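Local coordinates for bartonella effector protein (Bep) substrate of VirB T4SS (PDB 4YK1) that is the BID domain of a VirB type IV secretion effector, the whole protein of which probably AMPylates target proteins on tyrosine and threonine, at residues L44-Y49 with N105-L109; I62-P66 with Y116-S121. All coordinates share one frame. Numbering follows the deposited sequence.

Contact 1 of 2, residues L44-Y49 with N105-L109; sequences LSKLIY and NAKIL
Leu109 and Leu44 interlock where two helices cross roughly antiparallel, about 32° off exact opposition. Helical residues Leu44-Tyr49, the end of helix 32-49, face helical residues Asn105-Leu109 of the long helix 97-140. The axes of the two segments approach to 9.6 Å, and their directions differ by 148° (signed crossing angle -148°). The CA atoms of Leu44 and Leu109 lie 6.2 Å apart, those of Ile48 and Ala106 6.5 Å. Leu109, with chi1 t and chi2 p, enters as a knob the hole formed by Leu44, Ser45, Ile48 and Tyr49; its CD2 lies 3.8 Å from Tyr49 CE2, at the edge of the ring, and its CB 3.7 Å from Ile48 CD1. Such knobs-into-holes packing joins helices within the four-helix bundle of the BID domain. Leu44 (m, t) answers from the other helix: its CD1 reaches Leu109 CA at 3.7 Å and Ile108 CG2 at 3.9 Å. Asn105 is approached by the apolar chain of Ile48, whose CG1 is 3.6 Å from Asn105 CB and whose CD1 is 3.4 Å from Asn105 O. Beside the apolar contacts, a water accepts from Asn105 ND2 at 3.0 Å and donates a weak hydrogen bond to Leu47 O at 2.9 Å. The hydroxyl of Tyr49 turns instead to the backbone oxygen of Pro80.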
loop_
_atom_site.group_PDB
_atom_site.type_symbol
_atom_site.label_atom_id
_atom_site.label_comp_id
_atom_site.label_asym_id
_atom_site.label_seq_id
_atom_site.Cartn_x
_atom_site.Cartn_y
_atom_site.Cartn_z
ATOM N N LEU A 44 -13.458 -3.009 4.266
ATOM C CA LEU A 44 -13.105 -3.652 5.525
ATOM C C LEU A 44 -13.028 -2.635 6.655
ATOM O O LEU A 44 -13.590 -2.856 7.724
ATOM C CB LEU A 44 -11.769 -4.391 5.396
ATOM C CG LEU A 44 -11.901 -5.724 4.659
ATOM C CD1 LEU A 44 -10.515 -6.240 4.217
ATOM C CD2 LEU A 44 -12.603 -6.725 5.575
ATOM N N SER A 45 -12.336 -1.524 6.414
ATOM C CA SER A 45 -12.209 -0.468 7.426
ATOM C C SER A 45 -13.569 0.047 7.883
ATOM O O SER A 45 -13.765 0.346 9.060
ATOM C CB SER A 45 -11.358 0.697 6.894
ATOM O OG SER A 45 -10.007 0.281 6.703
ATOM N N LYS A 46 -14.517 0.143 6.959
ATOM C CA LYS A 46 -15.868 0.552 7.329
ATOM C C LYS A 46 -16.531 -0.518 8.205
ATOM O O LYS A 46 -17.127 -0.213 9.247
ATOM C CB LYS A 46 -16.698 0.828 6.070
ATOM C CG LYS A 46 -18.204 0.914 6.313
ATOM C CD LYS A 46 -18.571 2.133 7.128
ATOM C CE LYS A 46 -20.084 2.239 7.303
ATOM N NZ LYS A 46 -20.433 3.296 8.280
ATOM N N LEU A 47 -16.396 -1.780 7.805
ATOM C CA LEU A 47 -16.955 -2.897 8.575
ATOM C C LEU A 47 -16.400 -3.011 9.987
ATOM O O LEU A 47 -17.124 -3.334 10.934
ATOM C CB LEU A 47 -16.696 -4.219 7.851
ATOM C CG LEU A 47 -17.601 -4.472 6.646
ATOM C CD1 LEU A 47 -17.197 -5.763 5.954
ATOM C CD2 LEU A 47 -19.062 -4.514 7.093
ATOM N N ILE A 48 -15.097 -2.783 10.119
ATOM C CA ILE A 48 -14.412 -3.055 11.364
ATOM C C ILE A 48 -14.459 -1.843 12.294
ATOM O O ILE A 48 -14.723 -1.980 13.487
ATOM C CB ILE A 48 -12.947 -3.474 11.116
ATOM C CG1 ILE A 48 -12.885 -4.743 10.266
ATOM C CG2 ILE A 48 -12.221 -3.698 12.449
ATOM C CD1 ILE A 48 -11.532 -4.944 9.621
ATOM N N TYR A 49 -14.193 -0.664 11.735
ATOM C CA TYR A 49 -13.934 0.527 12.532
ATOM C C TYR A 49 -14.973 1.619 12.303
ATOM O O TYR A 49 -14.880 2.684 12.911
ATOM C CB TYR A 49 -12.536 1.080 12.219
ATOM C CG TYR A 49 -11.400 0.126 12.535
ATOM C CD1 TYR A 49 -11.074 -0.179 13.848
ATOM C CD2 TYR A 49 -10.662 -0.468 11.522
ATOM C CE1 TYR A 49 -10.056 -1.050 14.149
ATOM C CE2 TYR A 49 -9.626 -1.339 11.809
ATOM C CZ TYR A 49 -9.335 -1.625 13.124
ATOM O OH TYR A 49 -8.314 -2.487 13.428
ATOM N N ASN A 105 -12.821 -9.937 10.761
ATOM C CA ASN A 105 -12.550 -9.101 9.600
ATOM C C ASN A 105 -11.215 -8.341 9.730
ATOM O O ASN A 105 -10.583 -8.051 8.721
ATOM C CB ASN A 105 -13.688 -8.100 9.366
ATOM C CG ASN A 105 -14.835 -8.690 8.565
ATOM O OD1 ASN A 105 -14.626 -9.496 7.658
ATOM N ND2 ASN A 105 -16.054 -8.275 8.886
ATOM N N ALA A 106 -10.800 -8.000 10.953
ATOM C CA ALA A 106 -9.504 -7.340 11.148
ATOM C C ALA A 106 -8.355 -8.212 10.661
ATOM O O ALA A 106 -7.366 -7.693 10.137
ATOM C CB ALA A 106 -9.293 -6.964 12.618
ATOM N N LYS A 107 -8.473 -9.535 10.833
ATOM C CA LYS A 107 -7.459 -10.455 10.295
ATOM C C LYS A 107 -7.397 -10.399 8.772
ATOM O O LYS A 107 -6.312 -10.482 8.173
ATOM C CB LYS A 107 -7.728 -11.902 10.735
ATOM C CG LYS A 107 -7.693 -12.095 12.246
ATOM C CD LYS A 107 -7.742 -13.562 12.601
ATOM C CE LYS A 107 -7.365 -13.782 14.052
ATOM N NZ LYS A 107 -8.428 -13.281 14.939
ATOM N N ILE A 108 -8.568 -10.302 8.150
ATOM C CA ILE A 108 -8.653 -10.201 6.700
ATOM C C ILE A 108 -8.050 -8.863 6.261
ATOM O O ILE A 108 -7.334 -8.774 5.256
ATOM C CB ILE A 108 -10.111 -10.344 6.221
ATOM C CG1 ILE A 108 -10.647 -11.735 6.582
ATOM C CG2 ILE A 108 -10.195 -10.141 4.693
ATOM C CD1 ILE A 108 -12.153 -11.884 6.366
ATOM N N LEU A 109 -8.341 -7.820 7.029
ATOM C CA LEU A 109 -7.775 -6.509 6.750
ATOM C C LEU A 109 -6.252 -6.535 6.858
ATOM O O LEU A 109 -5.543 -5.988 6.005
ATOM C CB LEU A 109 -8.371 -5.468 7.702
ATOM C CG LEU A 109 -7.776 -4.057 7.601
ATOM C CD1 LEU A 109 -7.901 -3.462 6.181
ATOM C CD2 LEU A 109 -8.395 -3.115 8.654
HETATM O O HOH W 1 -17.057 -6.253 10.878
#

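Contact 2 of 2, residues I62-P66 with Y116-S121; sequences INANP and YADKVS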
loop_
_atom_site.group_PDB
_atom_site.type_symbol
_atom_site.label_atom_id
_atom_site.label_comp_id
_atom_site.label_asym_id
_atom_site.label_seq_id
_atom_site.Cartn_x
_atom_site.Cartn_y
_atom_site.Cartn_z
ATOM N N ILE A 62 2.670 3.770 3.023
ATOM C CA ILE A 62 2.998 2.503 2.388
ATOM C C ILE A 62 3.322 2.720 0.907
ATOM O O ILE A 62 4.238 2.097 0.368
ATOM C CB ILE A 62 1.864 1.504 2.571
ATOM C CG1 ILE A 62 1.773 1.100 4.048
ATOM C CG2 ILE A 62 2.076 0.279 1.709
ATOM C CD1 ILE A 62 0.456 0.471 4.409
ATOM N N ASN A 63 2.584 3.613 0.251
ATOM C CA ASN A 63 2.860 3.904 -1.162
ATOM C C ASN A 63 4.274 4.426 -1.309
ATOM O O ASN A 63 4.931 4.182 -2.324
ATOM C CB ASN A 63 1.876 4.922 -1.732
ATOM C CG ASN A 63 0.516 4.326 -1.997
ATOM O OD1 ASN A 63 0.342 3.100 -1.974
ATOM N ND2 ASN A 63 -0.460 5.181 -2.265
ATOM N N ALA A 64 4.740 5.157 -0.299
ATOM C CA ALA A 64 6.094 5.690 -0.343
ATOM C C ALA A 64 7.104 4.674 0.196
ATOM O O ALA A 64 8.259 4.666 -0.222
ATOM C CB ALA A 64 6.181 6.996 0.432
ATOM N N ASN A 65 6.662 3.810 1.105
ATOM C CA ASN A 65 7.555 2.859 1.755
ATOM C C ASN A 65 6.825 1.573 2.110
ATOM O O ASN A 65 6.334 1.408 3.232
ATOM C CB ASN A 65 8.182 3.472 3.011
ATOM C CG ASN A 65 9.101 2.498 3.739
ATOM O OD1 ASN A 65 9.574 1.522 3.151
ATOM N ND2 ASN A 65 9.362 2.761 5.018
ATOM N N PRO A 66 6.781 0.634 1.157
ATOM C CA PRO A 66 6.025 -0.617 1.268
ATOM C C PRO A 66 6.387 -1.425 2.504
ATOM O O PRO A 66 5.533 -2.143 3.025
ATOM C CB PRO A 66 6.412 -1.377 -0.004
ATOM C CG PRO A 66 6.901 -0.347 -0.942
ATOM C CD PRO A 66 7.517 0.730 -0.115
ATOM N N TYR A 116 -1.352 -5.613 -0.201
ATOM C CA TYR A 116 -1.269 -4.288 -0.798
ATOM C C TYR A 116 0.185 -3.817 -0.841
ATOM O O TYR A 116 0.655 -3.308 -1.863
ATOM C CB TYR A 116 -2.138 -3.288 -0.020
ATOM C CG TYR A 116 -2.124 -1.878 -0.590
ATOM C CD1 TYR A 116 -1.110 -0.981 -0.257
ATOM C CD2 TYR A 116 -3.129 -1.442 -1.460
ATOM C CE1 TYR A 116 -1.090 0.306 -0.771
ATOM C CE2 TYR A 116 -3.117 -0.147 -1.982
ATOM C CZ TYR A 116 -2.087 0.711 -1.641
ATOM O OH TYR A 116 -2.054 1.990 -2.136
ATOM N N ALA A 117 0.895 -3.974 0.271
ATOM C CA ALA A 117 2.283 -3.518 0.344
ATOM C C ALA A 117 3.172 -4.282 -0.627
ATOM O O ALA A 117 4.106 -3.715 -1.179
ATOM C CB ALA A 117 2.829 -3.654 1.764
ATOM N N ASP A 118 2.904 -5.575 -0.811
ATOM C CA ASP A 118 3.668 -6.375 -1.783
ATOM C C ASP A 118 3.465 -5.849 -3.205
ATOM O O ASP A 118 4.406 -5.807 -4.001
ATOM C CB ASP A 118 3.263 -7.848 -1.714
ATOM C CG ASP A 118 3.962 -8.705 -2.770
ATOM O OD1 ASP A 118 5.062 -9.204 -2.471
ATOM O OD2 ASP A 118 3.416 -8.881 -3.889
ATOM N N LYS A 119 2.231 -5.469 -3.529
ATOM C CA LYS A 119 1.930 -4.934 -4.856
ATOM C C LYS A 119 2.671 -3.622 -5.065
ATOM O O LYS A 119 3.276 -3.406 -6.114
ATOM C CB LYS A 119 0.422 -4.712 -5.055
ATOM C CG LYS A 119 -0.428 -5.982 -5.070
ATOM C CD LYS A 119 -1.932 -5.652 -5.142
ATOM C CE LYS A 119 -2.816 -6.876 -4.867
ATOM N NZ LYS A 119 -3.410 -6.835 -3.484
ATOM N N VAL A 120 2.613 -2.740 -4.069
ATOM C CA VAL A 120 3.321 -1.468 -4.146
ATOM C C VAL A 120 4.816 -1.687 -4.397
ATOM O O VAL A 120 5.413 -1.034 -5.244
ATOM C CB VAL A 120 3.121 -0.641 -2.876
ATOM C CG1 VAL A 120 4.069 0.552 -2.887
ATOM C CG2 VAL A 120 1.670 -0.170 -2.781
ATOM N N SER A 121 5.407 -2.602 -3.638
ATOM C CA SER A 121 6.817 -2.925 -3.752
ATOM C C SER A 121 7.199 -3.347 -5.172
ATOM O O SER A 121 8.200 -2.889 -5.718
ATOM C CB SER A 121 7.174 -4.038 -2.767
ATOM O OG SER A 121 8.570 -4.243 -2.758
HETATM O O HOH W 2 -3.202 4.161 -3.447
#
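The end of helix 56-64 and the turn after it, Ile62-Pro66, pack on helical residues Tyr116-Ser121. Ile62, pointing toward the partner, places CG2 4.0 Å from both Tyr116 CD1, at the ring edge, and Ala117 CB, while its backbone O lies 3.6 Å from Val120 CG1. Asn63 starts sideways, but its amide reaches across: Tyr116 OH donates a short hydrogen bond to Asn63 OD1 at 2.6 Å. A water accepts from Asn63 ND2 at 3.2 Å and donates to Tyr116 OH at 2.8 Å, so OD1 is met by the phenol directly and ND2 by the water. After Asn65 leaves helical geometry, its side chain weakly caps the backbone N of Lys67 at the start of the next helix. Pro66 returns to the interface, its CA 4.8 Å from that of Ala117. There the small alanine side chain admits the backbone, with Pro66 O 3.3 Å from Ala117 CB, and Pro66 CG rests 3.6 Å from Val120 CG1. Within the four-helix bundle of the BID domain, the turn between helices 56-64 and 67-78 thus lies on helix 97-140, while Asn63 and Val120 also meet helix 21-30, and Tyr116 and Val120 meet helix 32-49.

Overall arrangement
Both contacts are made on helix 97-140, the long helix of the bundle, with centres 19 Å apart and nearest atoms about 7 Å apart, so they do not touch. Helices 32-49 and 56-64 follow each other in sequence, yet pack at separate levels of this common partner. The centre of contact 2 lies about 4 Å from the centre of the chain, and the contact is buried; that of contact 1 lies about 16 Å out, and the contact is only partly buried. Both carry a water bridge, but only contact 2 has a direct side-chain hydrogen bond between its segments, whereas contact 1 is held mainly by apolar side chains, with Asn105 beside them.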